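Local coordinates for protein NAD-dependent epimerase/dehydratase (Bacteroides thetaiotaomicron, PDB 3DHN) that probably binds NAD(P) in a Rossmann fold and may act as an epimerase, dehydratase or reductase, at residues 25-30 / 204-209; 108-113 / 195-200; 143-148 / 157-162. All blocks are in the same frame, centred on the assembly; numbering follows the deposited sequence.

Overall arrangement
The three contacts tie helices to the central Rossmann sheet or to a loop at its margin. Contact 1 is partly buried and lies farthest out, its centre about 14 Å from the chain centre; it adds a long salt bridge to an apolar patch. Contacts 2 and 3 are buried. Contact 2 has its centre about 5 Å from the chain centre and rests on a tyrosine hydroxyl against a valine. Contact 3 is aromatic throughout. Helix 194-206 serves contacts 1 and 2. Strands 106-110 and 156-161, used by contacts 2 and 3, are neighbours in the sheet, and Met109 N lies 2.8 Å from Val158 O, a probable hydrogen bond.

Contact 1 (25-30 / 204-209); sequences LNRGFE and ELEHPK
Phe29 and Leu205 reach for each other from opposite directions. The leucine methyl CD2 sits over one face of the phenylalanine ring, 4.0 Å from its centroid and 15° off the ring normal. This is a CH-pi contact. The methyl is offset toward the rim, closest to CE1 and CZ. In Leu205, CG stands anti to the backbone N (chi1 169°), which carries the methyl out to the ring. Glu206 meets the same ring elsewhere. Its CB lies in the ring plane, at the edge, 4.0 Å from Phe29 CZ. Its OE1 approaches obliquely, 3.8 Å from Phe29 CE2.

The other carboxylate oxygen of Glu206 faces Arg27. The salt bridge from Arg27 NH2 to Glu206 OE2 is long, at 3.8 Å. OE2 lies at the edge of the guanidinium, in its plane, but the two flat groups are turned 87° apart. That rules out a flat, two-pronged pairing. The strongest partner of the guanidinium is Asp203, which forms a salt bridge with NH2, while NH1 pairs with Glu23 and bonds to the backbone O of Ala199. The arginine thus joins helix 14-25 to helix 194-206.

Away from these charges the contact is apolar. Val4 touches both Phe29 and Leu205, and Ile202 packs on Phe29. Gly28, with positive phi, is the C-prime residue of a Schellman motif, with Phe29 N bonded to Ala24 O and Gly28 N to Leu25 O, the latter at 3.1 Å. The motif ends helix 14-25 and turns the chain into strand 30-34, a helix-to-strand connection of the Rossmann fold.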
ATOM      1  N   LEU A  25      -6.302  13.889   2.420  1.00 37.06           N
ATOM      2  CA  LEU A  25      -6.679  15.295   2.304  1.00 39.05           C
ATOM      3  C   LEU A  25      -7.644  15.669   3.426  1.00 39.94           C
ATOM      4  O   LEU A  25      -7.522  16.736   4.027  1.00 41.80           O
ATOM      5  CB  LEU A  25      -7.325  15.567   0.943  1.00 37.26           C
ATOM      6  CG  LEU A  25      -6.403  15.399  -0.269  1.00 37.12           C
ATOM      7  CD1 LEU A  25      -7.235  15.357  -1.542  1.00 35.91           C
ATOM      8  CD2 LEU A  25      -5.393  16.552  -0.313  1.00 39.28           C
ATOM      9  N   ASN A  26      -8.591  14.779   3.713  1.00 40.49           N
ATOM     10  CA  ASN A  26      -9.578  15.018   4.762  1.00 41.33           C
ATOM     11  C   ASN A  26      -8.944  15.188   6.140  1.00 41.47           C
ATOM     12  O   ASN A  26      -9.573  15.708   7.064  1.00 40.96           O
ATOM     13  CB  ASN A  26     -10.586  13.860   4.830  1.00 41.76           C
ATOM     14  CG  ASN A  26     -11.587  13.874   3.685  1.00 42.47           C
ATOM     15  OD1 ASN A  26     -12.459  13.007   3.601  1.00 44.81           O
ATOM     16  ND2 ASN A  26     -11.472  14.858   2.802  1.00 43.25           N
ATOM     17  N   ARG A  27      -7.701  14.746   6.281  1.00 42.08           N
ATOM     18  CA  ARG A  27      -7.035  14.840   7.572  1.00 43.23           C
ATOM     19  C   ARG A  27      -5.925  15.883   7.656  1.00 43.11           C
ATOM     20  O   ARG A  27      -5.069  15.835   8.545  1.00 43.63           O
ATOM     21  CB  ARG A  27      -6.555  13.447   7.999  1.00 42.63           C
ATOM     22  CG  ARG A  27      -7.727  12.540   8.380  1.00 42.07           C
ATOM     23  CD  ARG A  27      -7.359  11.064   8.493  1.00 39.21           C
ATOM     24  NE  ARG A  27      -6.534  10.763   9.663  1.00 37.93           N
ATOM     25  CZ  ARG A  27      -6.235   9.530  10.066  1.00 38.11           C
ATOM     26  NH1 ARG A  27      -6.692   8.477   9.396  1.00 35.34           N
ATOM     27  NH2 ARG A  27      -5.481   9.345  11.142  1.00 36.75           N
ATOM     28  N   GLY A  28      -5.952  16.819   6.715  1.00 43.18           N
ATOM     29  CA  GLY A  28      -5.007  17.919   6.730  1.00 43.69           C
ATOM     30  C   GLY A  28      -3.651  17.793   6.079  1.00 43.40           C
ATOM     31  O   GLY A  28      -2.805  18.662   6.277  1.00 44.19           O
ATOM     32  N   PHE A  29      -3.434  16.744   5.298  1.00 42.31           N
ATOM     33  CA  PHE A  29      -2.149  16.564   4.643  1.00 41.75           C
ATOM     34  C   PHE A  29      -2.065  17.259   3.297  1.00 42.54           C
ATOM     35  O   PHE A  29      -3.060  17.373   2.576  1.00 42.57           O
ATOM     36  CB  PHE A  29      -1.862  15.071   4.453  1.00 41.69           C
ATOM     37  CG  PHE A  29      -1.528  14.354   5.728  1.00 39.82           C
ATOM     38  CD1 PHE A  29      -0.230  14.359   6.226  1.00 38.84           C
ATOM     39  CD2 PHE A  29      -2.519  13.711   6.451  1.00 39.64           C
ATOM     40  CE1 PHE A  29       0.077  13.736   7.435  1.00 39.83           C
ATOM     41  CE2 PHE A  29      -2.225  13.083   7.663  1.00 39.43           C
ATOM     42  CZ  PHE A  29      -0.925  13.096   8.153  1.00 40.54           C
ATOM     43  N   GLU A  30      -0.868  17.729   2.964  1.00 43.53           N
ATOM     44  CA  GLU A  30      -0.629  18.378   1.678  1.00 45.31           C
ATOM     45  C   GLU A  30      -0.153  17.231   0.793  1.00 44.59           C
ATOM     46  O   GLU A  30       0.884  16.617   1.052  1.00 45.46           O
ATOM     47  CB  GLU A  30       0.436  19.462   1.835  1.00 46.29           C
ATOM     48  CG  GLU A  30       0.120  20.396   3.000  1.00 52.53           C
ATOM     49  CD  GLU A  30       0.350  21.855   2.673  1.00 58.76           C
ATOM     50  OE1 GLU A  30       1.506  22.318   2.777  1.00 61.00           O
ATOM     51  OE2 GLU A  30      -0.633  22.537   2.306  1.00 63.41           O
ATOM     52  N   GLU A 204      -1.129   5.132  10.360  1.00 29.11           N
ATOM     53  CA  GLU A 204       0.274   4.721  10.475  1.00 29.01           C
ATOM     54  C   GLU A 204       1.190   5.857  10.024  1.00 29.60           C
ATOM     55  O   GLU A 204       2.282   6.047  10.554  1.00 28.83           O
ATOM     56  CB  GLU A 204       0.526   3.459   9.633  1.00 28.43           C
ATOM     57  CG  GLU A 204       1.963   2.931   9.650  1.00 29.59           C
ATOM     58  CD  GLU A 204       2.509   2.680  11.053  1.00 30.00           C
ATOM     59  OE1 GLU A 204       1.730   2.299  11.949  1.00 31.57           O
ATOM     60  OE2 GLU A 204       3.730   2.846  11.257  1.00 29.28           O
ATOM     61  N   LEU A 205       0.726   6.615   9.042  1.00 31.63           N
ATOM     62  CA  LEU A 205       1.470   7.753   8.523  1.00 33.08           C
ATOM     63  C   LEU A 205       1.513   8.880   9.561  1.00 33.90           C
ATOM     64  O   LEU A 205       2.570   9.451   9.838  1.00 34.23           O
ATOM     65  CB  LEU A 205       0.798   8.268   7.256  1.00 33.34           C
ATOM     66  CG  LEU A 205       1.299   9.611   6.712  1.00 32.88           C
ATOM     67  CD1 LEU A 205       2.624   9.417   5.989  1.00 31.77           C
ATOM     68  CD2 LEU A 205       0.258  10.190   5.774  1.00 31.00           C
ATOM     69  N   GLU A 206       0.357   9.190  10.137  1.00 34.46           N
ATOM     70  CA  GLU A 206       0.244  10.260  11.121  1.00 37.36           C
ATOM     71  C   GLU A 206       0.861   9.927  12.488  1.00 37.21           C
ATOM     72  O   GLU A 206       1.513  10.774  13.095  1.00 36.94           O
ATOM     73  CB  GLU A 206      -1.228  10.646  11.281  1.00 38.24           C
ATOM     74  CG  GLU A 206      -1.485  11.857  12.164  1.00 45.96           C
ATOM     75  CD  GLU A 206      -2.959  12.232  12.212  1.00 52.05           C
ATOM     76  OE1 GLU A 206      -3.461  12.848  11.245  1.00 56.98           O
ATOM     77  OE2 GLU A 206      -3.622  11.899  13.215  1.00 56.92           O
ATOM     78  N   HIS A 207       0.640   8.708  12.973  1.00 37.27           N
ATOM     79  CA  HIS A 207       1.190   8.272  14.260  1.00 38.57           C
ATOM     80  C   HIS A 207       1.890   6.925  14.095  1.00 37.63           C
ATOM     81  O   HIS A 207       1.313   5.872  14.357  1.00 37.57           O
ATOM     82  CB  HIS A 207       0.082   8.135  15.305  1.00 39.73           C
ATOM     83  CG  HIS A 207      -0.577   9.430  15.658  1.00 43.36           C
ATOM     84  ND1 HIS A 207       0.135  10.544  16.049  1.00 49.26           N
ATOM     85  CD2 HIS A 207      -1.883   9.786  15.692  1.00 47.04           C
ATOM     86  CE1 HIS A 207      -0.704  11.531  16.308  1.00 51.37           C
ATOM     87  NE2 HIS A 207      -1.935  11.097  16.099  1.00 51.56           N
ATOM     88  N   PRO A 208       3.153   6.946  13.657  1.00 38.11           N
ATOM     89  CA  PRO A 208       3.956   5.738  13.438  1.00 38.17           C
ATOM     90  C   PRO A 208       4.025   4.728  14.585  1.00 37.51           C
ATOM     91  O   PRO A 208       4.386   5.070  15.713  1.00 38.28           O
ATOM     92  CB  PRO A 208       5.330   6.300  13.089  1.00 38.07           C
ATOM     93  CG  PRO A 208       4.999   7.584  12.404  1.00 38.60           C
ATOM     94  CD  PRO A 208       3.911   8.152  13.279  1.00 37.51           C
ATOM     95  N   LYS A 209       3.680   3.481  14.269  1.00 36.06           N
ATOM     96  CA  LYS A 209       3.716   2.381  15.225  1.00 35.11           C
ATOM     97  C   LYS A 209       4.583   1.250  14.666  1.00 33.06           C
ATOM     98  O   LYS A 209       4.983   0.346  15.398  1.00 31.46           O
ATOM     99  CB  LYS A 209       2.311   1.833  15.496  1.00 35.83           C
ATOM    100  CG  LYS A 209       1.398   2.769  16.267  1.00 41.74           C
ATOM    101  CD  LYS A 209       1.983   3.086  17.628  1.00 48.05           C
ATOM    102  CE  LYS A 209       1.192   4.175  18.336  1.00 53.40           C
ATOM    103  NZ  LYS A 209       1.848   4.571  19.617  1.00 57.07           N
TER

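Contact 2 (108-113 / 195-200); sequences LMVGGA and EDYAAA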
ATOM      1  N   LEU A 108       5.831   4.044   2.782  1.00 28.03           N
ATOM      2  CA  LEU A 108       4.750   3.096   3.083  1.00 29.94           C
ATOM      3  C   LEU A 108       4.231   2.516   1.770  1.00 29.22           C
ATOM      4  O   LEU A 108       3.971   3.248   0.813  1.00 30.01           O
ATOM      5  CB  LEU A 108       3.611   3.785   3.835  1.00 30.17           C
ATOM      6  CG  LEU A 108       3.972   4.424   5.183  1.00 36.61           C
ATOM      7  CD1 LEU A 108       4.285   5.909   4.979  1.00 40.32           C
ATOM      8  CD2 LEU A 108       2.813   4.268   6.149  1.00 40.94           C
HETATM    9  N   MSE A 109       4.075   1.200   1.723  1.00 29.01           N
HETATM   10  CA  MSE A 109       3.635   0.539   0.501  1.00 29.20           C
HETATM   11  C   MSE A 109       2.384  -0.318   0.661  1.00 27.12           C
HETATM   12  O   MSE A 109       2.220  -1.022   1.653  1.00 24.36           O
HETATM   13  CB  MSE A 109       4.782  -0.334  -0.025  1.00 29.93           C
HETATM   14  CG  MSE A 109       4.557  -0.982  -1.389  1.00 37.25           C
HETATM   15 SE   MSE A 109       6.064  -2.112  -1.938  1.00 46.17          SE
HETATM   16  CE  MSE A 109       5.274  -2.969  -3.485  1.00 43.85           C
ATOM     17  N   VAL A 110       1.488  -0.246  -0.313  1.00 26.97           N
ATOM     18  CA  VAL A 110       0.291  -1.078  -0.281  1.00 27.77           C
ATOM     19  C   VAL A 110       0.773  -2.484  -0.652  1.00 26.93           C
ATOM     20  O   VAL A 110       1.312  -2.694  -1.738  1.00 26.41           O
ATOM     21  CB  VAL A 110      -0.748  -0.610  -1.320  1.00 27.24           C
ATOM     22  CG1 VAL A 110      -1.929  -1.583  -1.363  1.00 27.72           C
ATOM     23  CG2 VAL A 110      -1.215   0.801  -0.980  1.00 28.37           C
ATOM     24  N   GLY A 111       0.608  -3.436   0.258  1.00 26.76           N
ATOM     25  CA  GLY A 111       1.043  -4.792  -0.012  1.00 25.55           C
ATOM     26  C   GLY A 111      -0.084  -5.697  -0.477  1.00 26.66           C
ATOM     27  O   GLY A 111      -1.099  -5.223  -0.975  1.00 27.19           O
ATOM     28  N   GLY A 112       0.110  -7.007  -0.318  1.00 27.20           N
ATOM     29  CA  GLY A 112      -0.896  -7.981  -0.718  1.00 25.48           C
ATOM     30  C   GLY A 112      -1.109  -8.992   0.391  1.00 26.69           C
ATOM     31  O   GLY A 112      -0.455  -8.912   1.427  1.00 27.11           O
ATOM     32  N   ALA A 113      -2.001  -9.952   0.179  1.00 28.23           N
ATOM     33  CA  ALA A 113      -2.279 -10.964   1.193  1.00 29.56           C
ATOM     34  C   ALA A 113      -1.495 -12.251   0.952  1.00 29.72           C
ATOM     35  O   ALA A 113      -1.426 -13.123   1.825  1.00 29.77           O
ATOM     36  CB  ALA A 113      -3.773 -11.270   1.226  1.00 30.28           C
ATOM     37  N   GLU A 195     -12.129   1.496   2.286  1.00 25.37           N
ATOM     38  CA  GLU A 195     -12.155   2.703   3.101  1.00 27.50           C
ATOM     39  C   GLU A 195     -11.475   2.496   4.465  1.00 27.30           C
ATOM     40  O   GLU A 195     -10.705   3.351   4.915  1.00 26.51           O
ATOM     41  CB  GLU A 195     -13.600   3.175   3.297  1.00 29.71           C
ATOM     42  CG  GLU A 195     -14.300   3.656   2.020  1.00 31.86           C
ATOM     43  CD  GLU A 195     -14.586   2.537   1.030  1.00 38.07           C
ATOM     44  OE1 GLU A 195     -14.720   1.373   1.463  1.00 38.88           O
ATOM     45  OE2 GLU A 195     -14.702   2.827  -0.183  1.00 41.28           O
ATOM     46  N   ASP A 196     -11.744   1.369   5.121  1.00 27.51           N
ATOM     47  CA  ASP A 196     -11.108   1.116   6.420  1.00 28.22           C
ATOM     48  C   ASP A 196      -9.615   0.848   6.279  1.00 28.31           C
ATOM     49  O   ASP A 196      -8.830   1.188   7.177  1.00 28.89           O
ATOM     50  CB  ASP A 196     -11.787  -0.038   7.168  1.00 27.83           C
ATOM     51  CG  ASP A 196     -12.921   0.438   8.068  1.00 30.79           C
ATOM     52  OD1 ASP A 196     -12.793   1.545   8.643  1.00 30.88           O
ATOM     53  OD2 ASP A 196     -13.932  -0.291   8.219  1.00 33.12           O
ATOM     54  N   TYR A 197      -9.216   0.249   5.156  1.00 27.54           N
ATOM     55  CA  TYR A 197      -7.800  -0.013   4.908  1.00 27.95           C
ATOM     56  C   TYR A 197      -7.064   1.321   4.751  1.00 28.38           C
ATOM     57  O   TYR A 197      -5.935   1.488   5.226  1.00 29.49           O
ATOM     58  CB  TYR A 197      -7.625  -0.873   3.646  1.00 26.33           C
ATOM     59  CG  TYR A 197      -6.188  -1.019   3.193  1.00 24.58           C
ATOM     60  CD1 TYR A 197      -5.570  -0.033   2.418  1.00 21.74           C
ATOM     61  CD2 TYR A 197      -5.436  -2.136   3.567  1.00 23.62           C
ATOM     62  CE1 TYR A 197      -4.230  -0.160   2.025  1.00 24.06           C
ATOM     63  CE2 TYR A 197      -4.108  -2.275   3.185  1.00 23.09           C
ATOM     64  CZ  TYR A 197      -3.508  -1.289   2.410  1.00 27.74           C
ATOM     65  OH  TYR A 197      -2.194  -1.446   2.012  1.00 24.52           O
ATOM     66  N   ALA A 198      -7.702   2.279   4.087  1.00 28.97           N
ATOM     67  CA  ALA A 198      -7.083   3.587   3.890  1.00 28.32           C
ATOM     68  C   ALA A 198      -6.971   4.344   5.208  1.00 28.76           C
ATOM     69  O   ALA A 198      -5.951   4.986   5.483  1.00 27.61           O
ATOM     70  CB  ALA A 198      -7.888   4.407   2.887  1.00 27.96           C
ATOM     71  N   ALA A 199      -8.023   4.280   6.019  1.00 27.92           N
ATOM     72  CA  ALA A 199      -8.021   4.971   7.301  1.00 28.25           C
ATOM     73  C   ALA A 199      -6.864   4.486   8.156  1.00 28.93           C
ATOM     74  O   ALA A 199      -6.214   5.280   8.843  1.00 29.70           O
ATOM     75  CB  ALA A 199      -9.336   4.742   8.031  1.00 27.45           C
ATOM     76  N   ALA A 200      -6.607   3.180   8.112  1.00 28.58           N
ATOM     77  CA  ALA A 200      -5.521   2.592   8.889  1.00 29.01           C
ATOM     78  C   ALA A 200      -4.152   3.036   8.363  1.00 29.23           C
ATOM     79  O   ALA A 200      -3.244   3.344   9.144  1.00 29.91           O
ATOM     80  CB  ALA A 200      -5.629   1.079   8.868  1.00 28.88           C
TER
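Tyr197 lays its hydroxyl end against Val110, near the end of strand 106-110. OH is 3.4 Å from Val110 CG1 and equally close to Val110 CA. It also lies near CB and CG2, so the oxygen rests against the flank of the valine as a whole. The ring follows less closely, with Tyr197 CZ 4.1 Å from Val110 CG1. The methyl meets the ring obliquely, and the two side chains run at a slant to each other.

The torsions explain the reach. Tyr197 has CG anti to its own backbone N (chi1 171°), and the ring extends from helix 194-206 toward the strand. The ring spans the gap between the backbones, whose nearest CA atoms, of Val110 and Tyr197, are 9.7 Å apart. On Val110, CG1 is the branch anti to the backbone N (chi1 174°), and it comes closest of the side-chain atoms.

The peptide groups on either side of Val110 give the hydroxyl little. Gly111 N is 3.9 Å from Tyr197 OH, and Met109 O is farther still. The polar partner is on the neighbouring strand, where OH bonds to the backbone O of Phe160. The Tyr197 ring also stacks with the Phe160 ring and touches Pro162. Met201 and Leu20 add apolar cover to Val110.

The contact is buried, and its chemistry is divided. Val110 packs against one side of the oxygen. Phe160 O satisfies the buried hydroxyl, so the valine need supply only apolar contact. That bond and the ring stack together probably fix the position of the tyrosine ring.

Contact 3 (143-148 / 157-162); sequences EFYLNF and WVFFSP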
ATOM      1  N   GLU A 143       6.805 -11.899  -3.481  1.00 34.95           N
ATOM      2  CA  GLU A 143       8.231 -12.138  -3.669  1.00 36.21           C
ATOM      3  C   GLU A 143       9.050 -10.870  -3.465  1.00 34.68           C
ATOM      4  O   GLU A 143      10.188 -10.922  -2.996  1.00 35.73           O
ATOM      5  CB  GLU A 143       8.497 -12.709  -5.062  1.00 37.65           C
ATOM      6  CG  GLU A 143       9.389 -13.939  -5.040  1.00 46.72           C
ATOM      7  CD  GLU A 143       8.640 -15.196  -4.625  1.00 53.51           C
ATOM      8  OE1 GLU A 143       8.156 -15.927  -5.520  1.00 57.27           O
ATOM      9  OE2 GLU A 143       8.524 -15.450  -3.406  1.00 54.67           O
ATOM     10  N   PHE A 144       8.482  -9.725  -3.821  1.00 33.54           N
ATOM     11  CA  PHE A 144       9.194  -8.468  -3.638  1.00 32.70           C
ATOM     12  C   PHE A 144       9.467  -8.229  -2.155  1.00 31.79           C
ATOM     13  O   PHE A 144      10.578  -7.888  -1.771  1.00 31.21           O
ATOM     14  CB  PHE A 144       8.386  -7.293  -4.188  1.00 32.01           C
ATOM     15  CG  PHE A 144       9.065  -5.972  -4.008  1.00 33.19           C
ATOM     16  CD1 PHE A 144      10.250  -5.691  -4.688  1.00 33.73           C
ATOM     17  CD2 PHE A 144       8.554  -5.026  -3.129  1.00 32.09           C
ATOM     18  CE1 PHE A 144      10.915  -4.487  -4.491  1.00 30.34           C
ATOM     19  CE2 PHE A 144       9.216  -3.815  -2.923  1.00 30.08           C
ATOM     20  CZ  PHE A 144      10.399  -3.548  -3.604  1.00 32.04           C
ATOM     21  N   TYR A 145       8.440  -8.411  -1.329  1.00 30.18           N
ATOM     22  CA  TYR A 145       8.557  -8.221   0.113  1.00 31.49           C
ATOM     23  C   TYR A 145       9.554  -9.209   0.703  1.00 32.16           C
ATOM     24  O   TYR A 145      10.512  -8.826   1.375  1.00 32.08           O
ATOM     25  CB  TYR A 145       7.180  -8.402   0.774  1.00 31.83           C
ATOM     26  CG  TYR A 145       7.202  -8.710   2.264  1.00 31.50           C
ATOM     27  CD1 TYR A 145       7.708  -7.787   3.181  1.00 29.05           C
ATOM     28  CD2 TYR A 145       6.734  -9.935   2.751  1.00 31.11           C
ATOM     29  CE1 TYR A 145       7.756  -8.076   4.547  1.00 28.73           C
ATOM     30  CE2 TYR A 145       6.772 -10.237   4.121  1.00 27.73           C
ATOM     31  CZ  TYR A 145       7.290  -9.300   5.009  1.00 30.21           C
ATOM     32  OH  TYR A 145       7.359  -9.584   6.352  1.00 31.38           O
ATOM     33  N   LEU A 146       9.326 -10.486   0.426  1.00 32.95           N
ATOM     34  CA  LEU A 146      10.164 -11.563   0.944  1.00 34.95           C
ATOM     35  C   LEU A 146      11.630 -11.535   0.522  1.00 36.71           C
ATOM     36  O   LEU A 146      12.521 -11.777   1.341  1.00 36.69           O
ATOM     37  CB  LEU A 146       9.559 -12.907   0.533  1.00 36.13           C
ATOM     38  CG  LEU A 146       8.901 -13.845   1.548  1.00 37.17           C
ATOM     39  CD1 LEU A 146       8.403 -13.087   2.772  1.00 36.01           C
ATOM     40  CD2 LEU A 146       7.768 -14.584   0.849  1.00 32.92           C
ATOM     41  N   ASN A 147      11.888 -11.244  -0.749  1.00 37.26           N
ATOM     42  CA  ASN A 147      13.261 -11.259  -1.245  1.00 38.76           C
ATOM     43  C   ASN A 147      13.964  -9.915  -1.383  1.00 37.78           C
ATOM     44  O   ASN A 147      15.169  -9.874  -1.637  1.00 39.59           O
ATOM     45  CB  ASN A 147      13.316 -12.013  -2.579  1.00 39.06           C
ATOM     46  CG  ASN A 147      12.796 -13.449  -2.468  1.00 42.38           C
ATOM     47  OD1 ASN A 147      13.121 -14.172  -1.521  1.00 45.81           O
ATOM     48  ND2 ASN A 147      11.999 -13.867  -3.445  1.00 45.04           N
ATOM     49  N   PHE A 148      13.230  -8.818  -1.223  1.00 36.65           N
ATOM     50  CA  PHE A 148      13.843  -7.502  -1.325  1.00 35.89           C
ATOM     51  C   PHE A 148      13.606  -6.618  -0.107  1.00 35.91           C
ATOM     52  O   PHE A 148      14.561  -6.134   0.502  1.00 33.55           O
ATOM     53  CB  PHE A 148      13.369  -6.770  -2.584  1.00 37.31           C
ATOM     54  CG  PHE A 148      13.899  -7.361  -3.861  1.00 39.78           C
ATOM     55  CD1 PHE A 148      13.198  -8.367  -4.521  1.00 41.03           C
ATOM     56  CD2 PHE A 148      15.110  -6.925  -4.393  1.00 41.50           C
ATOM     57  CE1 PHE A 148      13.695  -8.931  -5.697  1.00 45.13           C
ATOM     58  CE2 PHE A 148      15.619  -7.481  -5.572  1.00 43.44           C
ATOM     59  CZ  PHE A 148      14.910  -8.484  -6.224  1.00 43.71           C
ATOM     60  N   TRP A 157      10.741   1.549   5.993  1.00 29.58           N
ATOM     61  CA  TRP A 157       9.633   1.070   5.174  1.00 27.23           C
ATOM     62  C   TRP A 157       8.576   0.330   5.973  1.00 26.65           C
ATOM     63  O   TRP A 157       8.844  -0.205   7.046  1.00 25.51           O
ATOM     64  CB  TRP A 157      10.147   0.134   4.074  1.00 26.28           C
ATOM     65  CG  TRP A 157      10.866  -1.092   4.601  1.00 25.93           C
ATOM     66  CD1 TRP A 157      12.182  -1.186   4.940  1.00 23.35           C
ATOM     67  CD2 TRP A 157      10.290  -2.379   4.875  1.00 25.73           C
ATOM     68  NE1 TRP A 157      12.467  -2.450   5.408  1.00 27.35           N
ATOM     69  CE2 TRP A 157      11.323  -3.202   5.379  1.00 27.46           C
ATOM     70  CE3 TRP A 157       9.003  -2.916   4.747  1.00 28.81           C
ATOM     71  CZ2 TRP A 157      11.110  -4.532   5.752  1.00 28.92           C
ATOM     72  CZ3 TRP A 157       8.788  -4.241   5.122  1.00 24.94           C
ATOM     73  CH2 TRP A 157       9.838  -5.033   5.618  1.00 26.39           C
ATOM     74  N   VAL A 158       7.368   0.297   5.424  1.00 25.29           N
ATOM     75  CA  VAL A 158       6.246  -0.403   6.035  1.00 25.47           C
ATOM     76  C   VAL A 158       5.444  -0.997   4.880  1.00 24.48           C
ATOM     77  O   VAL A 158       5.035  -0.281   3.959  1.00 25.21           O
ATOM     78  CB  VAL A 158       5.339   0.558   6.848  1.00 24.01           C
ATOM     79  CG1 VAL A 158       4.174  -0.205   7.443  1.00 25.35           C
ATOM     80  CG2 VAL A 158       6.131   1.213   7.968  1.00 28.92           C
ATOM     81  N   PHE A 159       5.250  -2.313   4.914  1.00 23.68           N
ATOM     82  CA  PHE A 159       4.493  -3.035   3.889  1.00 24.13           C
ATOM     83  C   PHE A 159       3.150  -3.367   4.551  1.00 23.15           C
ATOM     84  O   PHE A 159       3.103  -4.133   5.517  1.00 22.84           O
ATOM     85  CB  PHE A 159       5.254  -4.320   3.522  1.00 24.17           C
ATOM     86  CG  PHE A 159       4.719  -5.048   2.322  1.00 26.29           C
ATOM     87  CD1 PHE A 159       4.839  -4.503   1.042  1.00 27.32           C
ATOM     88  CD2 PHE A 159       4.179  -6.330   2.456  1.00 27.23           C
ATOM     89  CE1 PHE A 159       4.434  -5.232  -0.092  1.00 27.90           C
ATOM     90  CE2 PHE A 159       3.770  -7.065   1.343  1.00 26.71           C
ATOM     91  CZ  PHE A 159       3.900  -6.516   0.058  1.00 26.44           C
ATOM     92  N   PHE A 160       2.059  -2.799   4.040  1.00 24.03           N
ATOM     93  CA  PHE A 160       0.741  -3.027   4.640  1.00 24.60           C
ATOM     94  C   PHE A 160      -0.100  -4.056   3.872  1.00 24.05           C
ATOM     95  O   PHE A 160      -0.715  -3.749   2.849  1.00 23.36           O
ATOM     96  CB  PHE A 160       0.012  -1.674   4.749  1.00 25.09           C
ATOM     97  CG  PHE A 160      -1.240  -1.692   5.604  1.00 25.95           C
ATOM     98  CD1 PHE A 160      -1.490  -2.727   6.499  1.00 27.98           C
ATOM     99  CD2 PHE A 160      -2.162  -0.640   5.522  1.00 24.48           C
ATOM    100  CE1 PHE A 160      -2.644  -2.724   7.297  1.00 29.01           C
ATOM    101  CE2 PHE A 160      -3.312  -0.625   6.314  1.00 22.90           C
ATOM    102  CZ  PHE A 160      -3.555  -1.668   7.204  1.00 26.11           C
ATOM    103  N   SER A 161      -0.105  -5.287   4.378  1.00 23.93           N
ATOM    104  CA  SER A 161      -0.858  -6.389   3.766  1.00 25.79           C
ATOM    105  C   SER A 161      -2.348  -6.311   4.079  1.00 26.36           C
ATOM    106  O   SER A 161      -2.751  -6.468   5.234  1.00 26.92           O
ATOM    107  CB  SER A 161      -0.350  -7.749   4.275  1.00 25.84           C
ATOM    108  OG  SER A 161       0.933  -8.096   3.777  1.00 24.31           O
ATOM    109  N   PRO A 162      -3.193  -6.074   3.060  1.00 27.37           N
ATOM    110  CA  PRO A 162      -4.642  -6.002   3.294  1.00 27.59           C
ATOM    111  C   PRO A 162      -5.181  -7.411   3.531  1.00 27.99           C
ATOM    112  O   PRO A 162      -4.438  -8.383   3.414  1.00 25.81           O
ATOM    113  CB  PRO A 162      -5.175  -5.435   1.980  1.00 29.47           C
ATOM    114  CG  PRO A 162      -4.190  -5.980   0.962  1.00 30.18           C
ATOM    115  CD  PRO A 162      -2.868  -5.758   1.656  1.00 26.24           C
TER
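Trp157, the first residue of this segment, meets Tyr145 with the far end of its indole. Trp157 CH2 is 3.8 Å from Tyr145 CE1 and lies at the edge of the tyrosine ring, in its plane. CZ3 follows at 4.0 Å from the same Tyr145 CE1. The two side chains cross at about a right angle. The tryptophan CG sits between the backbone N and the carbonyl carbon (chi1 60°), a cramped setting that turns the indole toward the helix. The indole NE1 is bonded to the backbone O of Glu152.

Val158, like Phe160 two residues on, alternates to the other face of the sheet. Phe159 comes back to the helix and carries the rest of the contact. Tyr145 CB stands over one face of the Phe159 ring, 3.9 Å from the centroid and 19° off the normal, in a CH-pi contact. The closest pair is Tyr145 CB and Phe159 CE2, at 3.7 Å. The two rings are nearly parallel, with planes 2° apart and centroids 5.0 Å apart. They are slid so far that they barely overlap, and the start of the tyrosine side chain takes the place over the phenylalanine face.

Helix 135-149 packs here through Tyr145 on one face of the mixed central sheet. Leu141 and Leu149 of that helix also touch Phe159, and Leu93 of helix 87-101 borders the helix at Phe144. Strand 156-161 lies between strands 106-110 and 213-218, and Arg214 of the latter touches both Tyr145 and Phe159.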